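Aminotransferase, class I (Staphylococcus aureus, PDB 2O1B) probably catalyses pyridoxal-5'-phosphate-dependent transfer of an amino group between an amino acid and a 2-oxo acid, as an aspartate aminotransferase does. Local coordinates at residues I185-P190 with T215-D220; Y135-D140 with K156-N161; E201-A206 with P233-S238; V244-Y249 with K269-A274. All coordinates share one frame; numbering follows the deposited sequence.

Contact 1 of 4, residues I185-P190 with T215-D220. With PLP (pyridoxal-5'-phosphate), chain B.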
# COMPACT_ATOMS: atom_id res chain seq x y z
N ILE A 185 -19.84 1.31 10.23
CA ILE A 185 -19.53 1.93 11.51
C ILE A 185 -18.12 1.56 11.95
O ILE A 185 -17.77 0.39 12.02
CB ILE A 185 -20.51 1.49 12.61
CG1 ILE A 185 -21.95 1.84 12.21
CG2 ILE A 185 -20.16 2.13 13.96
CD1 ILE A 185 -22.98 1.41 13.21
N TYR A 186 -17.30 2.57 12.25
CA TYR A 186 -16.01 2.30 12.88
C TYR A 186 -16.14 2.35 14.38
O TYR A 186 -16.81 3.23 14.94
CB TYR A 186 -14.96 3.31 12.43
CG TYR A 186 -14.45 3.08 11.05
CD1 TYR A 186 -15.24 3.34 9.94
CD2 TYR A 186 -13.16 2.59 10.84
CE1 TYR A 186 -14.76 3.13 8.65
CE2 TYR A 186 -12.68 2.38 9.55
CZ TYR A 186 -13.48 2.65 8.47
OH TYR A 186 -13.01 2.45 7.18
N LEU A 187 -15.49 1.39 15.04
CA LEU A 187 -15.38 1.39 16.48
C LEU A 187 -13.92 1.18 16.80
O LEU A 187 -13.20 0.57 16.02
CB LEU A 187 -16.25 0.28 17.10
CG LEU A 187 -17.78 0.46 16.97
CD1 LEU A 187 -18.54 -0.71 17.55
CD2 LEU A 187 -18.25 1.78 17.62
N THR A 188 -13.48 1.71 17.94
CA THR A 188 -12.08 1.69 18.33
C THR A 188 -11.99 1.59 19.84
O THR A 188 -12.23 2.58 20.54
CB THR A 188 -11.36 3.00 17.90
OG1 THR A 188 -11.84 3.43 16.61
CG2 THR A 188 -9.85 2.82 17.86
N TYR A 189 -11.67 0.40 20.34
CA TYR A 189 -11.45 0.13 21.76
C TYR A 189 -10.25 -0.81 21.94
O TYR A 189 -10.27 -1.94 21.46
CB TYR A 189 -12.71 -0.43 22.44
CG TYR A 189 -13.84 0.57 22.37
CD1 TYR A 189 -14.81 0.48 21.37
CD2 TYR A 189 -13.90 1.65 23.25
CE1 TYR A 189 -15.84 1.43 21.28
CE2 TYR A 189 -14.90 2.60 23.16
CZ TYR A 189 -15.87 2.48 22.18
OH TYR A 189 -16.85 3.43 22.11
N PRO A 190 -9.21 -0.33 22.62
CA PRO A 190 -9.08 1.00 23.23
C PRO A 190 -9.17 2.16 22.24
O PRO A 190 -8.57 2.10 21.15
CB PRO A 190 -7.69 0.95 23.87
CG PRO A 190 -7.42 -0.48 24.08
CD PRO A 190 -8.02 -1.16 22.89
N THR A 215 -25.93 -2.85 7.91
CA THR A 215 -24.85 -2.10 8.54
C THR A 215 -23.76 -3.06 9.03
O THR A 215 -24.02 -3.99 9.79
CB THR A 215 -25.34 -1.26 9.75
OG1 THR A 215 -26.57 -0.59 9.43
CG2 THR A 215 -24.29 -0.21 10.14
N LYS A 216 -22.53 -2.81 8.60
CA LYS A 216 -21.39 -3.60 9.06
C LYS A 216 -20.49 -2.78 9.99
O LYS A 216 -20.51 -1.55 9.96
CB LYS A 216 -20.57 -4.14 7.89
CG LYS A 216 -21.38 -4.65 6.70
CD LYS A 216 -21.22 -3.70 5.53
CE LYS A 216 -22.42 -3.72 4.61
NZ LYS A 216 -22.61 -2.36 4.06
N ILE A 217 -19.69 -3.48 10.78
CA ILE A 217 -18.82 -2.83 11.74
C ILE A 217 -17.36 -3.15 11.42
O ILE A 217 -17.03 -4.29 11.07
CB ILE A 217 -19.14 -3.28 13.20
CG1 ILE A 217 -20.56 -2.86 13.59
CG2 ILE A 217 -18.10 -2.75 14.20
CD1 ILE A 217 -21.08 -3.53 14.84
N VAL A 218 -16.51 -2.13 11.53
CA VAL A 218 -15.07 -2.33 11.48
C VAL A 218 -14.56 -1.94 12.84
O VAL A 218 -14.70 -0.80 13.25
CB VAL A 218 -14.38 -1.41 10.45
CG1 VAL A 218 -12.86 -1.64 10.47
CG2 VAL A 218 -14.93 -1.68 9.07
N HIS A 219 -13.98 -2.90 13.55
CA HIS A 219 -13.38 -2.59 14.84
C HIS A 219 -11.87 -2.47 14.71
O HIS A 219 -11.21 -3.42 14.29
CB HIS A 219 -13.78 -3.61 15.92
CG HIS A 219 -13.13 -3.35 17.25
ND1 HIS A 219 -13.24 -2.14 17.90
CD2 HIS A 219 -12.35 -4.13 18.03
CE1 HIS A 219 -12.55 -2.19 19.03
NE2 HIS A 219 -12.00 -3.38 19.13
N ASP A 220 -11.34 -1.30 15.07
CA ASP A 220 -9.91 -0.97 14.98
C ASP A 220 -9.23 -1.31 16.30
O ASP A 220 -9.34 -0.58 17.29
CB ASP A 220 -9.77 0.53 14.66
CG ASP A 220 -8.33 0.98 14.43
OD1 ASP A 220 -8.17 2.17 14.02
OD2 ASP A 220 -7.38 0.19 14.66
N1 PLP B . -5.75 2.87 14.32
C2 PLP B . -5.41 3.42 15.54
C2A PLP B . -6.49 3.66 16.56
C3 PLP B . -4.07 3.71 15.79
O3 PLP B . -3.68 4.25 16.98
C4 PLP B . -3.10 3.45 14.82
C4A PLP B . -1.69 3.24 15.29
C5 PLP B . -3.46 2.90 13.58
C6 PLP B . -4.80 2.62 13.34
C5A PLP B . -2.43 2.64 12.49
O4P PLP B . -1.62 1.51 12.77
P PLP B . -0.58 0.94 11.67
O1P PLP B . 0.84 1.27 12.11
O2P PLP B . -0.91 1.60 10.36
O3P PLP B . -0.77 -0.55 11.61
O HOH W 1 -7.58 -0.11 19.56
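Leu187 O accepts two donors from the neighbouring strand. Asp220 N reaches it at 2.8 Å in a nearly straight bond (175°). His219 ND1 adds a weak bond to Leu187 O at 3.3 Å, bent to 133°. The imidazole can do this because its CG stands anti to the backbone N (chi1 178°), which brings the ring over toward Leu187 and Tyr189.

Packing is tight on the face that carries Ile185, Leu187, Ile217 and His219. Leu187 CD1 lies 3.9 Å from Ile217 CG2, and Ile185 CD1 sits 3.7 Å from Thr215 CG2. On the other face, Val218 covers one side of the Tyr186 ring, offset toward its rim. The Tyr186 hydroxyl is bonded to Leu122 O, and Tyr146 stacks on the ring.

These are adjacent parallel strands of a beta-alpha-beta unit whose helix is 200-210. They belong to the mixed seven-stranded sheet of the large domain of fold type I PLP enzymes.

Toward Pro190 the pair loosens. A water bridges the backbones there, donating to Pro190 O and to Asp220 O at 2.9 Å each. The cofactor lies beside this end. Asp220 OD1 comes very close to PLP N1, at 2.5 Å. The same oxygen is hydrogen-bonded to Tyr146 OH, which in turn bonds Thr188 OG1. Thr188 CG2 rests 3.7 Å from PLP C2A, the ring methyl. At the far end, partly exposed Lys216 points away from Ile185, and its NZ bonds Lys183 O.

Contact 2 of 4, residues Y135-D140 with K156-N161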
# COMPACT_ATOMS: atom_id res chain seq x y z
N TYR A 135 -23.99 6.31 4.35
CA TYR A 135 -23.53 6.92 5.60
C TYR A 135 -22.58 6.02 6.34
O TYR A 135 -22.77 4.81 6.38
CB TYR A 135 -24.72 7.22 6.50
CG TYR A 135 -25.54 8.40 6.08
CD1 TYR A 135 -25.79 8.67 4.73
CD2 TYR A 135 -26.11 9.24 7.03
CE1 TYR A 135 -26.59 9.76 4.35
CE2 TYR A 135 -26.89 10.32 6.66
CZ TYR A 135 -27.13 10.58 5.32
OH TYR A 135 -27.90 11.67 4.98
N VAL A 136 -21.53 6.62 6.91
CA VAL A 136 -20.58 5.90 7.74
C VAL A 136 -20.45 6.64 9.07
O VAL A 136 -20.18 7.85 9.09
CB VAL A 136 -19.19 5.78 7.05
CG1 VAL A 136 -18.22 5.04 7.94
CG2 VAL A 136 -19.31 5.08 5.69
N LEU A 137 -20.66 5.92 10.17
CA LEU A 137 -20.53 6.48 11.52
C LEU A 137 -19.09 6.41 12.00
O LEU A 137 -18.49 5.35 11.98
CB LEU A 137 -21.46 5.76 12.50
CG LEU A 137 -22.92 6.16 12.34
CD1 LEU A 137 -23.83 5.21 13.09
CD2 LEU A 137 -23.11 7.58 12.86
N LEU A 138 -18.57 7.57 12.43
CA LEU A 138 -17.19 7.73 12.89
C LEU A 138 -17.12 8.22 14.35
O LEU A 138 -17.72 9.23 14.68
CB LEU A 138 -16.48 8.73 11.96
CG LEU A 138 -15.63 8.24 10.77
CD1 LEU A 138 -16.00 6.88 10.20
CD2 LEU A 138 -15.49 9.26 9.67
N PRO A 139 -16.36 7.51 15.21
CA PRO A 139 -16.29 7.90 16.63
C PRO A 139 -15.80 9.33 16.81
O PRO A 139 -14.78 9.73 16.23
CB PRO A 139 -15.27 6.92 17.22
CG PRO A 139 -15.24 5.79 16.31
CD PRO A 139 -15.52 6.33 14.94
N ASP A 140 -16.55 10.10 17.60
CA ASP A 140 -16.19 11.47 17.98
C ASP A 140 -16.22 11.56 19.50
O ASP A 140 -17.31 11.55 20.08
CB ASP A 140 -17.18 12.44 17.35
CG ASP A 140 -16.83 13.90 17.62
OD1 ASP A 140 -15.86 14.18 18.37
OD2 ASP A 140 -17.55 14.77 17.07
N LYS A 156 -20.75 9.30 3.08
CA LYS A 156 -21.08 10.46 3.90
C LYS A 156 -20.74 10.19 5.37
O LYS A 156 -21.46 9.46 6.06
CB LYS A 156 -22.53 10.90 3.69
CG LYS A 156 -22.89 11.07 2.20
CD LYS A 156 -23.78 12.27 1.92
CE LYS A 156 -22.95 13.50 1.51
NZ LYS A 156 -22.44 13.43 0.10
N PRO A 157 -19.62 10.76 5.83
CA PRO A 157 -19.21 10.56 7.22
C PRO A 157 -20.11 11.33 8.18
O PRO A 157 -20.38 12.52 7.97
CB PRO A 157 -17.78 11.11 7.26
CG PRO A 157 -17.43 11.49 5.85
CD PRO A 157 -18.69 11.63 5.08
N VAL A 158 -20.58 10.62 9.21
CA VAL A 158 -21.43 11.20 10.25
C VAL A 158 -20.86 10.80 11.62
O VAL A 158 -20.53 9.64 11.83
CB VAL A 158 -22.89 10.70 10.13
CG1 VAL A 158 -23.74 11.14 11.31
CG2 VAL A 158 -23.52 11.19 8.82
N PRO A 159 -20.76 11.77 12.57
CA PRO A 159 -20.12 11.47 13.86
C PRO A 159 -20.94 10.56 14.76
O PRO A 159 -22.16 10.73 14.88
CB PRO A 159 -19.99 12.84 14.53
CG PRO A 159 -20.40 13.84 13.52
CD PRO A 159 -21.26 13.16 12.53
N LEU A 160 -20.26 9.60 15.38
CA LEU A 160 -20.82 8.81 16.47
C LEU A 160 -20.40 9.51 17.76
O LEU A 160 -19.24 9.42 18.18
CB LEU A 160 -20.28 7.36 16.42
CG LEU A 160 -20.67 6.38 17.55
CD1 LEU A 160 -22.18 6.13 17.60
CD2 LEU A 160 -19.90 5.07 17.44
N ASN A 161 -21.34 10.21 18.38
CA ASN A 161 -21.02 11.06 19.51
C ASN A 161 -20.80 10.28 20.82
O ASN A 161 -21.71 9.66 21.39
CB ASN A 161 -22.04 12.20 19.66
CG ASN A 161 -21.99 13.17 18.49
OD1 ASN A 161 -20.91 13.57 18.03
ND2 ASN A 161 -23.16 13.56 18.00
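Leu160 N gives its proton to Leu138 O at 2.7 Å, the shortest polar bond between these two strands. The bond is nearly straight (175°), yet the donor stands 49° above the carbonyl plane, so it does not follow a lone pair. Val136 N bonds Lys156 O, Val158 N bonds Val136 O and Leu138 N bonds Val158 O. Asp140 N closes the series on Leu160 O at 2.8 Å.

Strand 156-161 is the outermost strand of the large mixed sheet on this side within the chain. It is joined to 135-140 through helix 146-152 as a beta-alpha-beta unit. Pro157 and Pro159 have no N-H, but they alternate with Val158 and Leu160, which are the donors toward 135-140. The strand can therefore hold two prolines without losing a bond to its neighbour.

One face carries Tyr135, Leu137 and Val158. Tyr135 CG stands anti to the carbonyl carbon (chi1 -75°), which leads the ring toward Lys156 and Val158. The ring crosses Val158 at a slant, with Tyr135 CD2 3.7 Å from Val158 CG2, and its CD1 passes Lys156 CB at 4.1 Å. Val158 has two conformers, so this fit is less certain. Ile178 of helix 176-181 touches Tyr135 and Val158.

On the other face Leu138 and Pro157 run side by side, Leu138 CD2 to Pro157 CB being 3.8 Å. Helix 146-152 covers Pro157 with Leu147 and Val150.

Contact 3 of 4, residues E201-A206 with P233-S238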
# COMPACT_ATOMS: atom_id res chain seq x y z
N GLU A 201 -19.97 -7.15 26.71
CA GLU A 201 -21.36 -6.72 26.69
C GLU A 201 -21.61 -5.51 25.79
O GLU A 201 -22.68 -5.42 25.18
CB GLU A 201 -21.85 -6.42 28.12
CG GLU A 201 -22.05 -7.67 29.00
CD GLU A 201 -20.73 -8.33 29.40
OE1 GLU A 201 -20.67 -9.58 29.46
OE2 GLU A 201 -19.75 -7.61 29.67
N VAL A 202 -20.66 -4.58 25.71
CA VAL A 202 -20.88 -3.42 24.82
C VAL A 202 -20.80 -3.86 23.35
O VAL A 202 -21.50 -3.32 22.49
CB VAL A 202 -20.05 -2.11 25.15
CG1 VAL A 202 -19.34 -2.18 26.51
CG2 VAL A 202 -19.09 -1.72 24.04
N PHE A 203 -19.98 -4.88 23.08
CA PHE A 203 -19.95 -5.50 21.75
C PHE A 203 -21.25 -6.29 21.51
O PHE A 203 -21.81 -6.22 20.41
CB PHE A 203 -18.70 -6.37 21.56
CG PHE A 203 -17.41 -5.58 21.31
CD1 PHE A 203 -17.41 -4.45 20.50
CD2 PHE A 203 -16.21 -5.98 21.89
CE1 PHE A 203 -16.23 -3.72 20.28
CE2 PHE A 203 -15.02 -5.27 21.67
CZ PHE A 203 -15.03 -4.13 20.86
N ASP A 204 -21.74 -6.99 22.53
CA ASP A 204 -23.02 -7.68 22.41
C ASP A 204 -24.11 -6.73 21.93
O ASP A 204 -24.90 -7.08 21.05
CB ASP A 204 -23.44 -8.34 23.74
CG ASP A 204 -22.58 -9.56 24.10
OD1 ASP A 204 -22.66 -10.03 25.25
OD2 ASP A 204 -21.84 -10.05 23.23
N GLU A 205 -24.15 -5.53 22.52
CA GLU A 205 -25.20 -4.56 22.23
C GLU A 205 -25.12 -4.05 20.79
O GLU A 205 -26.15 -3.89 20.13
CB GLU A 205 -25.17 -3.39 23.23
CG GLU A 205 -26.46 -2.56 23.22
CD GLU A 205 -26.39 -1.28 24.04
OE1 GLU A 205 -25.42 -1.07 24.80
OE2 GLU A 205 -27.32 -0.45 23.91
N ALA A 206 -23.90 -3.81 20.33
CA ALA A 206 -23.63 -3.28 18.99
C ALA A 206 -24.06 -4.31 17.96
O ALA A 206 -24.77 -3.98 17.01
CB ALA A 206 -22.15 -2.98 18.85
N PRO A 233 -11.37 -7.04 25.10
CA PRO A 233 -12.09 -8.05 24.34
C PRO A 233 -12.08 -7.83 22.83
O PRO A 233 -12.03 -6.68 22.35
CB PRO A 233 -13.52 -7.91 24.87
CG PRO A 233 -13.64 -6.52 25.23
CD PRO A 233 -12.28 -6.05 25.68
N SER A 234 -12.14 -8.93 22.09
CA SER A 234 -12.33 -8.91 20.65
C SER A 234 -13.83 -8.77 20.36
O SER A 234 -14.64 -9.36 21.06
CB SER A 234 -11.80 -10.21 20.04
OG SER A 234 -12.04 -10.26 18.64
N ILE A 235 -14.19 -8.01 19.33
CA ILE A 235 -15.59 -7.98 18.89
C ILE A 235 -16.01 -9.35 18.33
O ILE A 235 -17.19 -9.71 18.36
CB ILE A 235 -15.85 -6.86 17.84
CG1 ILE A 235 -17.36 -6.63 17.66
CG2 ILE A 235 -15.14 -7.17 16.49
CD1 ILE A 235 -17.72 -5.37 16.87
N LEU A 236 -15.04 -10.11 17.83
CA LEU A 236 -15.31 -11.43 17.27
C LEU A 236 -15.50 -12.53 18.31
O LEU A 236 -15.94 -13.63 17.97
CB LEU A 236 -14.25 -11.84 16.25
CG LEU A 236 -13.96 -10.91 15.07
CD1 LEU A 236 -13.00 -11.59 14.13
CD2 LEU A 236 -15.22 -10.53 14.35
N ALA A 237 -15.19 -12.24 19.58
CA ALA A 237 -15.44 -13.21 20.66
C ALA A 237 -16.87 -13.09 21.20
O ALA A 237 -17.33 -13.94 21.96
CB ALA A 237 -14.42 -13.05 21.79
N SER A 238 -17.56 -12.02 20.82
CA SER A 238 -18.98 -11.89 21.14
C SER A 238 -19.78 -12.76 20.18
O SER A 238 -19.46 -12.81 19.00
CB SER A 238 -19.43 -10.43 21.03
OG SER A 238 -19.00 -9.67 22.15
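Phe203 projects from helix 200-210 into the loop that holds Pro233, Ile235 and Ser238. Phe203 CB starts beside Ser238, 3.4 Å from Ser238 OG. With CG anti to the carbonyl carbon (chi1 -75°), the ring then runs out under Ile235. Phe203 CD1 meets Ile235 CG1 at 3.6 Å. The middle of the ring lies beneath Ile235 CB, 3.8 Å from the centroid and 7° off the normal, a CH-pi contact. Phe203 CD2 passes Ser234 O at 3.8 Å. Phe203 CE2 comes edge-on to Pro233 O at 3.4 Å and touches Pro233 CG at 4.0 Å. The far end, CZ, reaches the His219 ring.

At the next residue, Asp204 OD2 lies 3.1 Å from Ser238 OG. That hydroxyl also has Lys200 O as a weak partner, so its proton is not assigned.

The loop follows strand 216-220, and the helix is the crossover that precedes that strand. Ile235 N bonds Glu247 OE2. Ser234 OG accepts from Leu236 N in an ST turn and is also hydrogen-bonded to Glu247 OE1. The Phe203 ring presents its face to aliphatic C-H groups and its edge to Pro233 O, which suits the charge distribution of an aromatic ring.

Contact 4 of 4, residues V244-Y249 with K269-A274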
# COMPACT_ATOMS: atom_id res chain seq x y z
N VAL A 244 -21.47 -9.56 11.56
CA VAL A 244 -21.62 -8.12 11.34
C VAL A 244 -20.29 -7.39 11.14
O VAL A 244 -20.27 -6.31 10.55
CB VAL A 244 -22.36 -7.41 12.50
CG1 VAL A 244 -23.74 -8.02 12.73
CG2 VAL A 244 -21.52 -7.46 13.79
N ALA A 245 -19.21 -7.97 11.65
CA ALA A 245 -17.97 -7.22 11.81
C ALA A 245 -16.69 -7.89 11.30
O ALA A 245 -16.60 -9.12 11.20
CB ALA A 245 -17.78 -6.85 13.28
N ILE A 246 -15.71 -7.04 11.00
CA ILE A 246 -14.31 -7.46 10.92
C ILE A 246 -13.55 -6.73 12.00
O ILE A 246 -13.97 -5.66 12.45
CB ILE A 246 -13.64 -7.15 9.54
CG1 ILE A 246 -13.77 -5.66 9.18
CG2 ILE A 246 -14.20 -8.06 8.46
CD1 ILE A 246 -12.91 -5.24 7.97
N GLU A 247 -12.44 -7.32 12.42
CA GLU A 247 -11.55 -6.68 13.37
C GLU A 247 -10.19 -6.51 12.72
O GLU A 247 -9.70 -7.43 12.07
CB GLU A 247 -11.43 -7.53 14.60
CG GLU A 247 -10.75 -6.86 15.75
CD GLU A 247 -11.13 -7.52 17.02
OE1 GLU A 247 -10.61 -8.63 17.29
OE2 GLU A 247 -11.97 -6.93 17.73
N ILE A 248 -9.58 -5.35 12.92
CA ILE A 248 -8.26 -5.07 12.33
C ILE A 248 -7.22 -4.96 13.45
O ILE A 248 -7.41 -4.25 14.43
CB ILE A 248 -8.33 -3.84 11.41
CG1 ILE A 248 -9.02 -4.24 10.09
CG2 ILE A 248 -6.92 -3.28 11.15
CD1 ILE A 248 -9.29 -3.13 9.14
N TYR A 249 -6.16 -5.72 13.31
CA TYR A 249 -5.14 -5.85 14.34
C TYR A 249 -3.79 -5.44 13.76
O TYR A 249 -3.47 -5.84 12.64
CB TYR A 249 -5.07 -7.31 14.82
CG TYR A 249 -4.23 -7.50 16.07
CD1 TYR A 249 -4.83 -7.43 17.34
CD2 TYR A 249 -2.85 -7.72 15.99
CE1 TYR A 249 -4.06 -7.57 18.51
CE2 TYR A 249 -2.08 -7.87 17.15
CZ TYR A 249 -2.69 -7.79 18.40
OH TYR A 249 -1.92 -7.92 19.54
N LYS A 269 -16.79 -12.91 6.43
CA LYS A 269 -16.25 -13.42 5.15
C LYS A 269 -16.46 -12.44 3.98
O LYS A 269 -15.52 -12.20 3.20
CB LYS A 269 -16.80 -14.81 4.81
CG LYS A 269 -16.48 -15.30 3.38
CD LYS A 269 -16.63 -16.80 3.24
CE LYS A 269 -17.23 -17.25 1.91
NZ LYS A 269 -17.17 -16.25 0.80
N ASP A 270 -17.66 -11.90 3.85
CA ASP A 270 -17.99 -10.98 2.75
C ASP A 270 -17.05 -9.77 2.75
O ASP A 270 -16.51 -9.39 1.71
CB ASP A 270 -19.46 -10.52 2.83
CG ASP A 270 -20.43 -11.60 2.41
OD1 ASP A 270 -19.99 -12.64 1.86
OD2 ASP A 270 -21.66 -11.41 2.62
N MSE A 271 -16.87 -9.17 3.92
CA MSE A 271 -16.00 -8.01 4.07
C MSE A 271 -14.55 -8.36 3.82
O MSE A 271 -13.83 -7.60 3.17
CB MSE A 271 -16.17 -7.38 5.45
CG MSE A 271 -17.56 -6.85 5.69
SE MSE A 271 -17.81 -6.20 7.50
CE MSE A 271 -16.87 -4.52 7.28
N ILE A 272 -14.11 -9.50 4.36
CA ILE A 272 -12.74 -9.94 4.12
C ILE A 272 -12.50 -10.20 2.63
O ILE A 272 -11.48 -9.80 2.07
CB ILE A 272 -12.41 -11.19 4.97
CG1 ILE A 272 -12.40 -10.82 6.47
CG2 ILE A 272 -11.09 -11.83 4.53
CD1 ILE A 272 -11.41 -9.71 6.85
N GLN A 273 -13.45 -10.85 1.97
CA GLN A 273 -13.27 -11.18 0.55
C GLN A 273 -13.19 -9.91 -0.31
O GLN A 273 -12.44 -9.89 -1.28
CB GLN A 273 -14.33 -12.16 0.04
CG GLN A 273 -14.20 -13.61 0.59
CD GLN A 273 -12.77 -14.16 0.57
OE1 GLN A 273 -12.14 -14.26 -0.49
NE2 GLN A 273 -12.27 -14.53 1.74
N ALA A 274 -13.96 -8.88 0.05
CA ALA A 274 -13.92 -7.59 -0.67
C ALA A 274 -12.56 -6.92 -0.50
O ALA A 274 -11.96 -6.46 -1.48
CB ALA A 274 -15.04 -6.67 -0.20
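Helix 269-282 packs on strand 245-250 of the large-domain sheet, and Ile246, Met271 and Ile272 make most of the contact. The axes of strand 245-249 and helix 269-274 come within 8.0 Å and differ by 53° in direction. Ile246 points at the helix. Ile246 CG2 touches both helix side chains, 3.7 Å from Met271 CB and 3.6 Å from Ile272 CD1. Its CG1 takes the crowded position between the backbone N and the carbonyl carbon (chi1 55°), which puts it 3.8 Å from Met271 CE.

Met271 is a selenomethionine. Its chain is extended at chi2 and bends at the selenium (chi3 77°), so the terminal CE turns to lie over CG1 and CD1 of Ile246. The selenium lies 3.9 Å from Val244 O. No hydrogen bond crosses the contact.

In the chain, strand 263-267 comes between the two segments. It is antiparallel to both its neighbours in an otherwise parallel sheet. This is a feature of the large domain of fold type I PLP enzymes. The chain turns from that strand straight into the helix, which then lies on the sheet face carrying Ile246.

The same core takes in Val125 of helix 118-129, which touches Ile246, and Cys113, which touches Ile272. Met271 reaches on to Lys216 and Val218 of the next strand. Glu247 OE1 is hydrogen-bonded to Tyr98 OH. Farther along, Ala274 packs on Leu26 of the second subunit.

In the fold
Contacts 1, 2 and 4 lie along one sheet, and contact 3 packs beside it. Tyr186 N bonds Leu137 O at 3.0 Å, joining contact 1 to contact 2. On the other side His219 O takes a bond from Ile248 N at 2.9 Å, joining contact 1 to contact 4. Contact 3 touches contact 1 where Ile235 CD1 lies 3.8 Å from Ile217 CG2. It touches contact 4 where Ile235 CD1 lies 3.9 Å from Ala245 CB. Contacts 2 and 3 do not touch, their centres being about 20 Å apart. Contact 1 holds the PLP-pocket residues Thr188 and Asp220. The side chains of Pro139, Phe203 and Ile246 are about 9, 12 and 13 Å from a bound PLP.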